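Local coordinates for protein argonaute (PDB 1YVU) that cleaves target RNA with the help of short single-stranded DNA guides, acting as a divalent-metal-dependent endonuclease of the argonaute family, at residues F200-K205 against E237-V242; K224-L229 against T249-I254; I356-V361 against K392-A397. All blocks are in the same frame, centred on the assembly; numbering follows the deposited sequence.

Overall arrangement
Coming from the N terminus, the chain passes the N-terminal domain and linker L1 before the PAZ domain, which holds contacts 1 and 2. Contact 1 closes a loop of 31 residues, mostly helix, by bringing E237-V242 back beside the end of strand 194-201. Contact 2 opens within that loop and closes after it at T249-I254, so the two cross along the chain. They also touch in space, L241 packing on L229. Contact 1 pairs two strands of an antiparallel sheet, and contact 2 lays helix 220-231 on its edge strand 249-251. Contact 3 comes later, in series, and joins two parallel strands of the Mid domain; its centre is about 48 Å from that of contact 1.

Contact 1: F200-K205 against E237-V242; sequences FKAKEK and EKAFLV
F200 and L241 form an antiparallel hydrogen-bonded pair in the PAZ domain sheet, where strand 194-201 ends beside the start of strand 240-244. F200 N donates to L241 O at 3.2 Å, and L241 N returns a bond to F200 O at 2.9 Å. Beyond the non-hydrogen-bonded pair K201-F240, A202 N reaches A239 O at 2.8 Å as the chain enters a type I turn.

The apolar contacts begin with F200, whose CG sits between the backbone N and the carbonyl carbon (chi1 69°), turned toward L241. L241 CB lies over one face of the ring, offset toward the rim and 3.9 Å from F200 CZ, a CH-pi contact, and L241 CD1 is 3.9 Å from F200 CE1; L241 also packs on W226. An alanine at F200 would probably leave L241 CB and CD1 without the ring that lies against them. A202 CB meets A239 CB at 4.0 Å. K201 and F240 run side by side, pointing the same way, with K201 CG 3.8 Å from F240 CE2.

At the surface, the K203 chain crosses E237, its CG near E237 O, and K203 NZ forms a salt bridge with E237 OE1 at 3.3 Å, its hydrogen bond weak.

Contact 2: K224-L229 against T249-I254; sequences KAWEEL and TYPATI
A225 and I254 are where the two backbones come closest, their CA atoms 6.7 Å apart. The axis of 224-229 passes that of 249-251 at 8.9 Å, their directions 63° apart. No hydrogen bond joins the segments. After P251 the chain turns back on itself, I254 N bonding to P251 O, and this brings T253 and I254 round to the helix as well.

P251 is the centre of the side-chain contact, facing A225 and L229, while the indole of W226 reaches across to meet it. P251 CG stands over the middle of the six-membered ring of W226, 3.7 Å from the centroid and 6° off the ring normal, so this is a CH-pi contact made squarely on the face. In the PAZ domain this is a helix laid on an antiparallel sheet: strand 249-251 is an outermost strand, bonded to 240-244. Helix 207-215 adds F210, C213 and M214 around the indole.

T249 meets the same indole at its edge, with T249 O in the ring plane 3.6 Å from W226 CZ2. The L229 side chain crosses the proline obliquely, its CD1 3.8 Å from P251 CG. At the turn, I254 CG2, anti to the carbonyl carbon, comes to 3.5 Å from A225 CB.

Contact 3: I356-V361 against K392-A397; sequences IISVSV and KSLILA
I357 and I395 lie side by side and point the same way, on one face of the parallel sheet of the Mid domain, which has a Rossmann-like fold. Strand 351-360, helix 368-381 and strand 386-396 make a beta-alpha-beta unit here, and 386-396 is an outermost strand of the sheet. Segments 356-360 and 392-396 run 12° from parallel, with I356 level with K392 and S360 with L396.

On the face of I357, V359, S393 and I395, the contact between the two isoleucines is branch to branch: I357 CG2 meets I395 CD1 at 3.7 Å. Both have the same first torsion, CG1 anti to the carbonyl carbon (chi1 -62° and -67°) and CG2 anti to the backbone N; the extended chi2 of I395 carries its CD1 to I357 CG2. I357 CG1 lies 4.1 Å from S393 CB. Helix 402-411 packs on this face, with E402 against both V359 and I395.

The opposite face carries I356, S358 and S360 beside K392, L394 and L396. L394 CG is anti to the backbone N, and its CD1 lies near both serine hydroxyls, S358 OG and S360 OG. Helix 368-381 lies on this side; its K369 makes a weak hydrogen bond to S360 OG.

Five backbone bonds zip the strands together, taking N-H groups from both in turn. Midway, I395 N donates to S358 O at 2.8 Å, and S360 N then bonds to I395 O at 3.2 Å.

Contact 1: F200-K205 against E237-V242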
ATOM      1  N   PHE A 200      20.741  17.280   9.905  1.00 57.34           N
ATOM      2  CA  PHE A 200      21.611  18.328  10.412  1.00 55.74           C
ATOM      3  C   PHE A 200      22.452  17.810  11.582  1.00 55.47           C
ATOM      4  O   PHE A 200      22.118  16.788  12.180  1.00 54.31           O
ATOM      5  CB  PHE A 200      20.823  19.611  10.761  1.00 62.75           C
ATOM      6  CG  PHE A 200      19.916  19.491  11.952  1.00 60.00           C
ATOM      7  CD1 PHE A 200      20.343  19.952  13.222  1.00 61.35           C
ATOM      8  CD2 PHE A 200      18.615  18.970  11.813  1.00 61.87           C
ATOM      9  CE1 PHE A 200      19.485  19.897  14.348  1.00 66.13           C
ATOM     10  CE2 PHE A 200      17.733  18.907  12.932  1.00 64.32           C
ATOM     11  CZ  PHE A 200      18.168  19.374  14.203  1.00 62.14           C
ATOM     12  N   LYS A 201      23.539  18.520  11.884  1.00 53.86           N
ATOM     13  CA  LYS A 201      24.462  18.168  12.962  1.00 51.74           C
ATOM     14  C   LYS A 201      23.920  18.485  14.357  1.00 51.29           C
ATOM     15  O   LYS A 201      23.132  19.426  14.533  1.00 49.43           O
ATOM     16  CB  LYS A 201      25.807  18.879  12.757  1.00 53.65           C
ATOM     17  CG  LYS A 201      26.545  18.495  11.487  1.00 58.80           C
ATOM     18  CD  LYS A 201      27.711  19.434  11.188  1.00 59.26           C
ATOM     19  CE  LYS A 201      28.140  19.325   9.715  1.00 61.11           C
ATOM     20  NZ  LYS A 201      28.926  20.502   9.213  1.00 61.00           N
ATOM     21  N   ALA A 202      24.360  17.697  15.340  1.00 49.76           N
ATOM     22  CA  ALA A 202      23.947  17.854  16.729  1.00 48.84           C
ATOM     23  C   ALA A 202      24.737  18.939  17.441  1.00 48.76           C
ATOM     24  O   ALA A 202      24.331  19.401  18.514  1.00 44.04           O
ATOM     25  CB  ALA A 202      24.057  16.553  17.453  1.00 43.36           C
ATOM     26  N   LYS A 203      25.852  19.354  16.826  1.00 51.27           N
ATOM     27  CA  LYS A 203      26.693  20.442  17.343  1.00 59.19           C
ATOM     28  C   LYS A 203      25.831  21.711  17.324  1.00 64.39           C
ATOM     29  O   LYS A 203      25.903  22.533  18.250  1.00 67.88           O
ATOM     30  CB  LYS A 203      27.879  20.766  16.418  1.00 60.15           C
ATOM     31  CG  LYS A 203      28.745  19.647  15.933  1.00 66.38           C
ATOM     32  CD  LYS A 203      30.189  20.150  15.726  1.00 71.74           C
ATOM     33  CE  LYS A 203      31.105  19.120  15.029  1.00 68.91           C
ATOM     34  NZ  LYS A 203      32.365  18.845  15.786  1.00 58.08           N
ATOM     35  N   GLU A 204      24.996  21.816  16.274  1.00 65.22           N
ATOM     36  CA  GLU A 204      24.091  22.946  16.005  1.00 60.64           C
ATOM     37  C   GLU A 204      23.134  23.293  17.129  1.00 62.69           C
ATOM     38  O   GLU A 204      22.587  24.397  17.183  1.00 65.54           O
ATOM     39  CB  GLU A 204      23.304  22.709  14.713  1.00 70.58           C
ATOM     40  CG  GLU A 204      23.477  23.815  13.671  1.00 71.08           C
ATOM     41  CD  GLU A 204      22.643  23.596  12.409  1.00 68.25           C
ATOM     42  OE1 GLU A 204      21.529  24.163  12.327  1.00 73.90           O
ATOM     43  OE2 GLU A 204      23.106  22.867  11.501  1.00 71.16           O
ATOM     44  N   LYS A 205      22.915  22.328  18.017  1.00 56.18           N
ATOM     45  CA  LYS A 205      22.048  22.520  19.159  1.00 53.07           C
ATOM     46  C   LYS A 205      22.854  22.362  20.452  1.00 49.42           C
ATOM     47  O   LYS A 205      23.783  21.547  20.514  1.00 53.48           O
ATOM     48  CB  LYS A 205      20.877  21.545  19.087  1.00 53.38           C
ATOM     49  CG  LYS A 205      19.979  21.720  17.847  1.00 49.08           C
ATOM     50  CD  LYS A 205      19.231  23.066  17.784  1.00 51.83           C
ATOM     51  CE  LYS A 205      18.420  23.176  16.500  1.00 53.28           C
ATOM     52  NZ  LYS A 205      17.400  24.242  16.589  1.00 56.07           N
ATOM     53  N   GLU A 237      29.226  15.758  18.994  1.00 36.30           N
ATOM     54  CA  GLU A 237      29.889  16.500  17.937  1.00 45.56           C
ATOM     55  C   GLU A 237      29.719  15.880  16.551  1.00 46.65           C
ATOM     56  O   GLU A 237      29.117  16.513  15.668  1.00 48.87           O
ATOM     57  CB  GLU A 237      31.328  16.825  18.295  1.00 50.56           C
ATOM     58  CG  GLU A 237      31.358  18.119  19.092  1.00 57.36           C
ATOM     59  CD  GLU A 237      32.718  18.467  19.595  1.00 62.81           C
ATOM     60  OE1 GLU A 237      33.666  18.429  18.785  1.00 74.93           O
ATOM     61  OE2 GLU A 237      32.837  18.778  20.801  1.00 61.34           O
ATOM     62  N   LYS A 238      30.055  14.587  16.441  1.00 48.30           N
ATOM     63  CA  LYS A 238      29.938  13.815  15.190  1.00 44.73           C
ATOM     64  C   LYS A 238      28.504  13.341  14.868  1.00 34.50           C
ATOM     65  O   LYS A 238      28.256  12.807  13.784  1.00 30.22           O
ATOM     66  CB  LYS A 238      30.880  12.604  15.226  1.00 44.09           C
ATOM     67  CG  LYS A 238      30.596  11.608  16.351  1.00 52.07           C
ATOM     68  CD  LYS A 238      30.832  10.183  15.886  1.00 58.06           C
ATOM     69  CE  LYS A 238      29.900   9.207  16.595  1.00 59.48           C
ATOM     70  NZ  LYS A 238      29.922   7.837  15.985  1.00 58.41           N
ATOM     71  N   ALA A 239      27.576  13.553  15.801  1.00 31.71           N
ATOM     72  CA  ALA A 239      26.199  13.111  15.632  1.00 29.26           C
ATOM     73  C   ALA A 239      25.289  13.971  14.816  1.00 29.30           C
ATOM     74  O   ALA A 239      25.463  15.190  14.717  1.00 36.21           O
ATOM     75  CB  ALA A 239      25.560  12.844  16.955  1.00 29.98           C
ATOM     76  N   PHE A 240      24.309  13.297  14.233  1.00 29.07           N
ATOM     77  CA  PHE A 240      23.301  13.929  13.417  1.00 29.54           C
ATOM     78  C   PHE A 240      21.921  13.685  13.992  1.00 29.55           C
ATOM     79  O   PHE A 240      21.662  12.709  14.718  1.00 26.89           O
ATOM     80  CB  PHE A 240      23.309  13.376  11.999  1.00 27.61           C
ATOM     81  CG  PHE A 240      24.580  13.595  11.257  1.00 29.22           C
ATOM     82  CD1 PHE A 240      25.422  12.507  10.953  1.00 27.53           C
ATOM     83  CD2 PHE A 240      24.905  14.867  10.762  1.00 27.76           C
ATOM     84  CE1 PHE A 240      26.581  12.670  10.144  1.00 32.24           C
ATOM     85  CE2 PHE A 240      26.055  15.062   9.950  1.00 33.47           C
ATOM     86  CZ  PHE A 240      26.899  13.956   9.636  1.00 36.29           C
ATOM     87  N   LEU A 241      21.049  14.642  13.723  1.00 27.24           N
ATOM     88  CA  LEU A 241      19.673  14.554  14.144  1.00 28.63           C
ATOM     89  C   LEU A 241      18.943  14.585  12.842  1.00 30.14           C
ATOM     90  O   LEU A 241      19.324  15.301  11.912  1.00 25.90           O
ATOM     91  CB  LEU A 241      19.255  15.716  15.041  1.00 21.53           C
ATOM     92  CG  LEU A 241      20.087  15.948  16.302  1.00 26.19           C
ATOM     93  CD1 LEU A 241      19.541  17.072  17.107  1.00 25.07           C
ATOM     94  CD2 LEU A 241      20.147  14.708  17.126  1.00 27.89           C
ATOM     95  N   VAL A 242      17.972  13.684  12.760  1.00 31.68           N
ATOM     96  CA  VAL A 242      17.151  13.472  11.579  1.00 36.26           C
ATOM     97  C   VAL A 242      15.692  13.814  11.840  1.00 35.89           C
ATOM     98  O   VAL A 242      15.090  13.335  12.810  1.00 38.25           O
ATOM     99  CB  VAL A 242      17.249  11.983  11.135  1.00 34.45           C
ATOM    100  CG1 VAL A 242      16.514  11.753   9.820  1.00 25.99           C
ATOM    101  CG2 VAL A 242      18.738  11.532  11.036  1.00 30.50           C
TER

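Contact 2: K224-L229 against T249-I254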
ATOM      1  N   LYS A 224      17.105   7.127  26.177  1.00 41.05           N
ATOM      2  CA  LYS A 224      18.495   6.673  26.214  1.00 45.17           C
ATOM      3  C   LYS A 224      19.383   7.147  25.063  1.00 47.39           C
ATOM      4  O   LYS A 224      20.609   7.114  25.174  1.00 44.32           O
ATOM      5  CB  LYS A 224      18.568   5.141  26.328  1.00 53.22           C
ATOM      6  CG  LYS A 224      18.472   4.590  27.767  1.00 60.67           C
ATOM      7  CD  LYS A 224      18.853   3.106  27.803  1.00 65.21           C
ATOM      8  CE  LYS A 224      18.159   2.359  28.954  1.00 71.25           C
ATOM      9  NZ  LYS A 224      18.153   0.853  28.791  1.00 71.48           N
ATOM     10  N   ALA A 225      18.765   7.573  23.963  1.00 44.15           N
ATOM     11  CA  ALA A 225      19.496   8.077  22.801  1.00 39.47           C
ATOM     12  C   ALA A 225      19.761   9.581  22.975  1.00 40.47           C
ATOM     13  O   ALA A 225      20.811  10.098  22.562  1.00 40.53           O
ATOM     14  CB  ALA A 225      18.715   7.818  21.530  1.00 39.66           C
ATOM     15  N   TRP A 226      18.810  10.279  23.599  1.00 38.50           N
ATOM     16  CA  TRP A 226      18.963  11.702  23.847  1.00 36.39           C
ATOM     17  C   TRP A 226      19.855  11.893  25.066  1.00 40.21           C
ATOM     18  O   TRP A 226      20.654  12.840  25.099  1.00 44.32           O
ATOM     19  CB  TRP A 226      17.611  12.404  24.027  1.00 34.50           C
ATOM     20  CG  TRP A 226      16.746  12.538  22.760  1.00 26.89           C
ATOM     21  CD1 TRP A 226      15.595  11.855  22.478  1.00 26.75           C
ATOM     22  CD2 TRP A 226      16.980  13.400  21.631  1.00 20.09           C
ATOM     23  NE1 TRP A 226      15.106  12.222  21.246  1.00 20.46           N
ATOM     24  CE2 TRP A 226      15.936  13.164  20.700  1.00 17.68           C
ATOM     25  CE3 TRP A 226      17.984  14.338  21.301  1.00 22.07           C
ATOM     26  CZ2 TRP A 226      15.852  13.843  19.474  1.00 19.00           C
ATOM     27  CZ3 TRP A 226      17.902  15.012  20.081  1.00 16.39           C
ATOM     28  CH2 TRP A 226      16.845  14.752  19.174  1.00 18.82           C
ATOM     29  N   GLU A 227      19.797  10.929  26.001  1.00 40.11           N
ATOM     30  CA  GLU A 227      20.622  10.930  27.227  1.00 41.24           C
ATOM     31  C   GLU A 227      22.092  10.922  26.828  1.00 42.39           C
ATOM     32  O   GLU A 227      22.857  11.755  27.282  1.00 42.15           O
ATOM     33  CB  GLU A 227      20.322   9.707  28.126  1.00 44.99           C
ATOM     34  CG  GLU A 227      20.761   9.845  29.611  1.00 50.99           C
ATOM     35  CD  GLU A 227      20.449   8.608  30.483  1.00 61.28           C
ATOM     36  OE1 GLU A 227      19.578   7.799  30.103  1.00 68.67           O
ATOM     37  OE2 GLU A 227      21.074   8.439  31.566  1.00 69.42           O
ATOM     38  N   GLU A 228      22.435  10.086  25.856  1.00 37.50           N
ATOM     39  CA  GLU A 228      23.794   9.973  25.378  1.00 37.48           C
ATOM     40  C   GLU A 228      24.341  11.207  24.673  1.00 36.75           C
ATOM     41  O   GLU A 228      25.441  11.632  24.966  1.00 37.39           O
ATOM     42  CB  GLU A 228      23.958   8.741  24.479  1.00 40.31           C
ATOM     43  CG  GLU A 228      23.704   7.374  25.165  1.00 46.86           C
ATOM     44  CD  GLU A 228      24.488   7.170  26.470  1.00 52.13           C
ATOM     45  OE1 GLU A 228      25.746   7.133  26.406  1.00 53.70           O
ATOM     46  OE2 GLU A 228      23.835   7.048  27.543  1.00 47.44           O
ATOM     47  N   LEU A 229      23.547  11.856  23.833  1.00 39.63           N
ATOM     48  CA  LEU A 229      24.053  13.025  23.102  1.00 36.39           C
ATOM     49  C   LEU A 229      24.321  14.196  24.028  1.00 32.54           C
ATOM     50  O   LEU A 229      25.242  14.977  23.809  1.00 34.27           O
ATOM     51  CB  LEU A 229      23.092  13.441  21.989  1.00 44.43           C
ATOM     52  CG  LEU A 229      22.543  12.462  20.938  1.00 38.54           C
ATOM     53  CD1 LEU A 229      21.513  13.214  20.150  1.00 43.86           C
ATOM     54  CD2 LEU A 229      23.596  11.905  20.011  1.00 33.64           C
ATOM     55  N   THR A 249      11.423  14.026  15.522  1.00 55.49           N
ATOM     56  CA  THR A 249      12.879  14.134  15.442  1.00 45.95           C
ATOM     57  C   THR A 249      13.512  13.018  16.235  1.00 48.47           C
ATOM     58  O   THR A 249      13.108  12.753  17.375  1.00 47.36           O
ATOM     59  CB  THR A 249      13.397  15.481  15.957  1.00 50.45           C
ATOM     60  OG1 THR A 249      12.746  16.536  15.239  1.00 52.54           O
ATOM     61  CG2 THR A 249      14.924  15.603  15.747  1.00 48.77           C
ATOM     62  N   TYR A 250      14.458  12.330  15.591  1.00 44.94           N
ATOM     63  CA  TYR A 250      15.190  11.209  16.192  1.00 35.24           C
ATOM     64  C   TYR A 250      16.673  11.323  15.829  1.00 28.15           C
ATOM     65  O   TYR A 250      16.985  11.864  14.763  1.00 28.54           O
ATOM     66  CB  TYR A 250      14.644   9.853  15.671  1.00 38.62           C
ATOM     67  CG  TYR A 250      13.272   9.460  16.190  1.00 39.77           C
ATOM     68  CD1 TYR A 250      12.180   9.318  15.314  1.00 45.50           C
ATOM     69  CD2 TYR A 250      13.050   9.227  17.564  1.00 49.88           C
ATOM     70  CE1 TYR A 250      10.873   8.950  15.785  1.00 51.48           C
ATOM     71  CE2 TYR A 250      11.748   8.856  18.060  1.00 61.19           C
ATOM     72  CZ  TYR A 250      10.662   8.719  17.156  1.00 58.93           C
ATOM     73  OH  TYR A 250       9.401   8.352  17.611  1.00 56.44           O
ATOM     74  N   PRO A 251      17.603  10.921  16.749  1.00 22.27           N
ATOM     75  CA  PRO A 251      19.062  10.958  16.511  1.00 18.87           C
ATOM     76  C   PRO A 251      19.421   9.820  15.583  1.00 14.60           C
ATOM     77  O   PRO A 251      18.929   8.689  15.756  1.00 15.89           O
ATOM     78  CB  PRO A 251      19.650  10.662  17.880  1.00 13.76           C
ATOM     79  CG  PRO A 251      18.622  11.174  18.783  1.00 20.66           C
ATOM     80  CD  PRO A 251      17.361  10.679  18.179  1.00 16.50           C
ATOM     81  N   ALA A 252      20.306  10.113  14.629  1.00 18.31           N
ATOM     82  CA  ALA A 252      20.776   9.144  13.642  1.00 15.58           C
ATOM     83  C   ALA A 252      21.316   7.865  14.267  1.00 22.29           C
ATOM     84  O   ALA A 252      21.374   6.816  13.624  1.00 20.97           O
ATOM     85  CB  ALA A 252      21.830   9.775  12.782  1.00 18.99           C
ATOM     86  N   THR A 253      21.643   7.966  15.552  1.00 25.86           N
ATOM     87  CA  THR A 253      22.180   6.873  16.353  1.00 31.99           C
ATOM     88  C   THR A 253      21.212   5.717  16.589  1.00 34.25           C
ATOM     89  O   THR A 253      21.643   4.567  16.716  1.00 38.14           O
ATOM     90  CB  THR A 253      22.706   7.371  17.713  1.00 34.06           C
ATOM     91  OG1 THR A 253      21.632   7.978  18.457  1.00 37.39           O
ATOM     92  CG2 THR A 253      23.867   8.362  17.508  1.00 24.12           C
ATOM     93  N   ILE A 254      19.915   6.001  16.639  1.00 36.01           N
ATOM     94  CA  ILE A 254      18.947   4.934  16.853  1.00 40.91           C
ATOM     95  C   ILE A 254      18.153   4.610  15.599  1.00 44.27           C
ATOM     96  O   ILE A 254      17.176   3.859  15.667  1.00 51.78           O
ATOM     97  CB  ILE A 254      17.956   5.235  17.999  1.00 38.76           C
ATOM     98  CG1 ILE A 254      17.288   6.595  17.782  1.00 35.86           C
ATOM     99  CG2 ILE A 254      18.634   5.026  19.344  1.00 35.98           C
ATOM    100  CD1 ILE A 254      15.853   6.599  18.163  1.00 37.40           C
TER

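Contact 3: I356-V361 against K392-A397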
ATOM      1  N   ILE A 356      11.192   2.668 -31.820  1.00 18.46           N
ATOM      2  CA  ILE A 356      11.731   1.389 -31.339  1.00 19.43           C
ATOM      3  C   ILE A 356      13.103   1.555 -30.741  1.00 15.90           C
ATOM      4  O   ILE A 356      13.835   2.486 -31.121  1.00 20.05           O
ATOM      5  CB  ILE A 356      11.811   0.333 -32.485  1.00 14.43           C
ATOM      6  CG1 ILE A 356      10.416  -0.039 -32.952  1.00 20.99           C
ATOM      7  CG2 ILE A 356      12.457  -0.943 -32.026  1.00 16.85           C
ATOM      8  CD1 ILE A 356      10.361  -0.348 -34.367  1.00 21.30           C
ATOM      9  N   ILE A 357      13.425   0.715 -29.754  1.00  7.49           N
ATOM     10  CA  ILE A 357      14.742   0.746 -29.120  1.00 16.78           C
ATOM     11  C   ILE A 357      15.231  -0.654 -28.865  1.00 18.49           C
ATOM     12  O   ILE A 357      14.488  -1.487 -28.373  1.00 21.55           O
ATOM     13  CB  ILE A 357      14.810   1.522 -27.718  1.00 14.06           C
ATOM     14  CG1 ILE A 357      14.458   2.983 -27.870  1.00  9.85           C
ATOM     15  CG2 ILE A 357      16.226   1.459 -27.051  1.00 13.26           C
ATOM     16  CD1 ILE A 357      13.057   3.208 -27.617  1.00 17.20           C
ATOM     17  N   SER A 358      16.505  -0.886 -29.156  1.00 22.83           N
ATOM     18  CA  SER A 358      17.095  -2.163 -28.893  1.00 28.37           C
ATOM     19  C   SER A 358      18.375  -1.948 -28.158  1.00 29.33           C
ATOM     20  O   SER A 358      19.148  -1.055 -28.445  1.00 31.97           O
ATOM     21  CB  SER A 358      17.355  -2.932 -30.161  1.00 24.62           C
ATOM     22  OG  SER A 358      18.169  -2.131 -30.972  1.00 44.86           O
ATOM     23  N   VAL A 359      18.507  -2.776 -27.150  1.00 33.33           N
ATOM     24  CA  VAL A 359      19.617  -2.844 -26.240  1.00 41.87           C
ATOM     25  C   VAL A 359      20.208  -4.208 -26.605  1.00 45.24           C
ATOM     26  O   VAL A 359      19.603  -5.267 -26.340  1.00 41.27           O
ATOM     27  CB  VAL A 359      19.025  -2.785 -24.853  1.00 41.33           C
ATOM     28  CG1 VAL A 359      19.826  -3.561 -23.837  1.00 40.61           C
ATOM     29  CG2 VAL A 359      18.803  -1.344 -24.482  1.00 40.06           C
ATOM     30  N   SER A 360      21.374  -4.169 -27.245  1.00 54.44           N
ATOM     31  CA  SER A 360      22.006  -5.395 -27.716  1.00 60.59           C
ATOM     32  C   SER A 360      23.436  -5.593 -27.237  1.00 67.73           C
ATOM     33  O   SER A 360      24.025  -4.701 -26.620  1.00 69.00           O
ATOM     34  CB  SER A 360      21.986  -5.439 -29.253  1.00 59.96           C
ATOM     35  OG  SER A 360      20.988  -4.590 -29.813  1.00 59.27           O
ATOM     36  N   VAL A 361      23.971  -6.780 -27.548  1.00 70.18           N
ATOM     37  CA  VAL A 361      25.344  -7.195 -27.212  1.00 76.50           C
ATOM     38  C   VAL A 361      26.145  -7.544 -28.502  1.00 81.49           C
ATOM     39  O   VAL A 361      27.046  -6.804 -28.947  1.00 76.98           O
ATOM     40  CB  VAL A 361      25.336  -8.411 -26.198  1.00 78.40           C
ATOM     41  CG1 VAL A 361      26.729  -9.081 -26.083  1.00 78.32           C
ATOM     42  CG2 VAL A 361      24.908  -7.928 -24.811  1.00 77.18           C
ATOM     43  N   LYS A 392      13.850   3.942 -35.553  1.00 41.57           N
ATOM     44  CA  LYS A 392      14.609   2.901 -34.864  1.00 37.32           C
ATOM     45  C   LYS A 392      15.860   3.464 -34.205  1.00 36.78           C
ATOM     46  O   LYS A 392      16.709   4.079 -34.868  1.00 33.61           O
ATOM     47  CB  LYS A 392      14.983   1.750 -35.823  1.00 41.62           C
ATOM     48  CG  LYS A 392      13.765   1.055 -36.433  1.00 41.74           C
ATOM     49  CD  LYS A 392      14.107  -0.135 -37.319  1.00 41.08           C
ATOM     50  CE  LYS A 392      12.863  -0.788 -37.928  1.00 37.53           C
ATOM     51  NZ  LYS A 392      13.134  -2.050 -38.680  1.00 37.02           N
ATOM     52  N   SER A 393      15.918   3.311 -32.887  1.00 28.40           N
ATOM     53  CA  SER A 393      17.070   3.756 -32.122  1.00 30.19           C
ATOM     54  C   SER A 393      17.784   2.497 -31.619  1.00 27.34           C
ATOM     55  O   SER A 393      17.286   1.824 -30.733  1.00 29.87           O
ATOM     56  CB  SER A 393      16.645   4.641 -30.930  1.00 30.65           C
ATOM     57  OG  SER A 393      15.610   5.567 -31.259  1.00 26.07           O
ATOM     58  N   LEU A 394      18.905   2.133 -32.235  1.00 26.59           N
ATOM     59  CA  LEU A 394      19.662   0.963 -31.798  1.00 29.50           C
ATOM     60  C   LEU A 394      20.829   1.402 -30.902  1.00 32.31           C
ATOM     61  O   LEU A 394      21.632   2.262 -31.285  1.00 30.12           O
ATOM     62  CB  LEU A 394      20.108   0.115 -33.002  1.00 25.39           C
ATOM     63  CG  LEU A 394      21.302  -0.850 -32.900  1.00 27.64           C
ATOM     64  CD1 LEU A 394      21.157  -1.905 -31.764  1.00 24.66           C
ATOM     65  CD2 LEU A 394      21.507  -1.485 -34.280  1.00 32.29           C
ATOM     66  N   ILE A 395      20.896   0.772 -29.722  1.00 31.09           N
ATOM     67  CA  ILE A 395      21.883   1.044 -28.674  1.00 35.27           C
ATOM     68  C   ILE A 395      22.707  -0.191 -28.418  1.00 34.27           C
ATOM     69  O   ILE A 395      22.165  -1.279 -28.247  1.00 37.73           O
ATOM     70  CB  ILE A 395      21.188   1.475 -27.323  1.00 32.07           C
ATOM     71  CG1 ILE A 395      20.502   2.835 -27.481  1.00 33.04           C
ATOM     72  CG2 ILE A 395      22.214   1.631 -26.212  1.00 31.99           C
ATOM     73  CD1 ILE A 395      19.511   3.156 -26.426  1.00 32.87           C
ATOM     74  N   LEU A 396      24.011   0.034 -28.264  1.00 46.18           N
ATOM     75  CA  LEU A 396      24.989  -1.022 -28.023  1.00 55.84           C
ATOM     76  C   LEU A 396      25.601  -1.099 -26.635  1.00 64.58           C
ATOM     77  O   LEU A 396      26.457  -0.288 -26.242  1.00 61.59           O
ATOM     78  CB  LEU A 396      26.080  -0.976 -29.077  1.00 57.51           C
ATOM     79  CG  LEU A 396      25.779  -2.020 -30.134  1.00 62.88           C
ATOM     80  CD1 LEU A 396      25.912  -1.397 -31.531  1.00 68.08           C
ATOM     81  CD2 LEU A 396      26.690  -3.240 -29.899  1.00 63.23           C
ATOM     82  N   ALA A 397      25.181  -2.143 -25.928  1.00 67.90           N
ATOM     83  CA  ALA A 397      25.615  -2.421 -24.572  1.00 72.02           C
ATOM     84  C   ALA A 397      26.905  -3.187 -24.520  1.00 79.42           C
ATOM     85  O   ALA A 397      27.457  -3.624 -25.535  1.00 79.87           O
ATOM     86  CB  ALA A 397      24.565  -3.227 -23.839  1.00 73.33           C
TER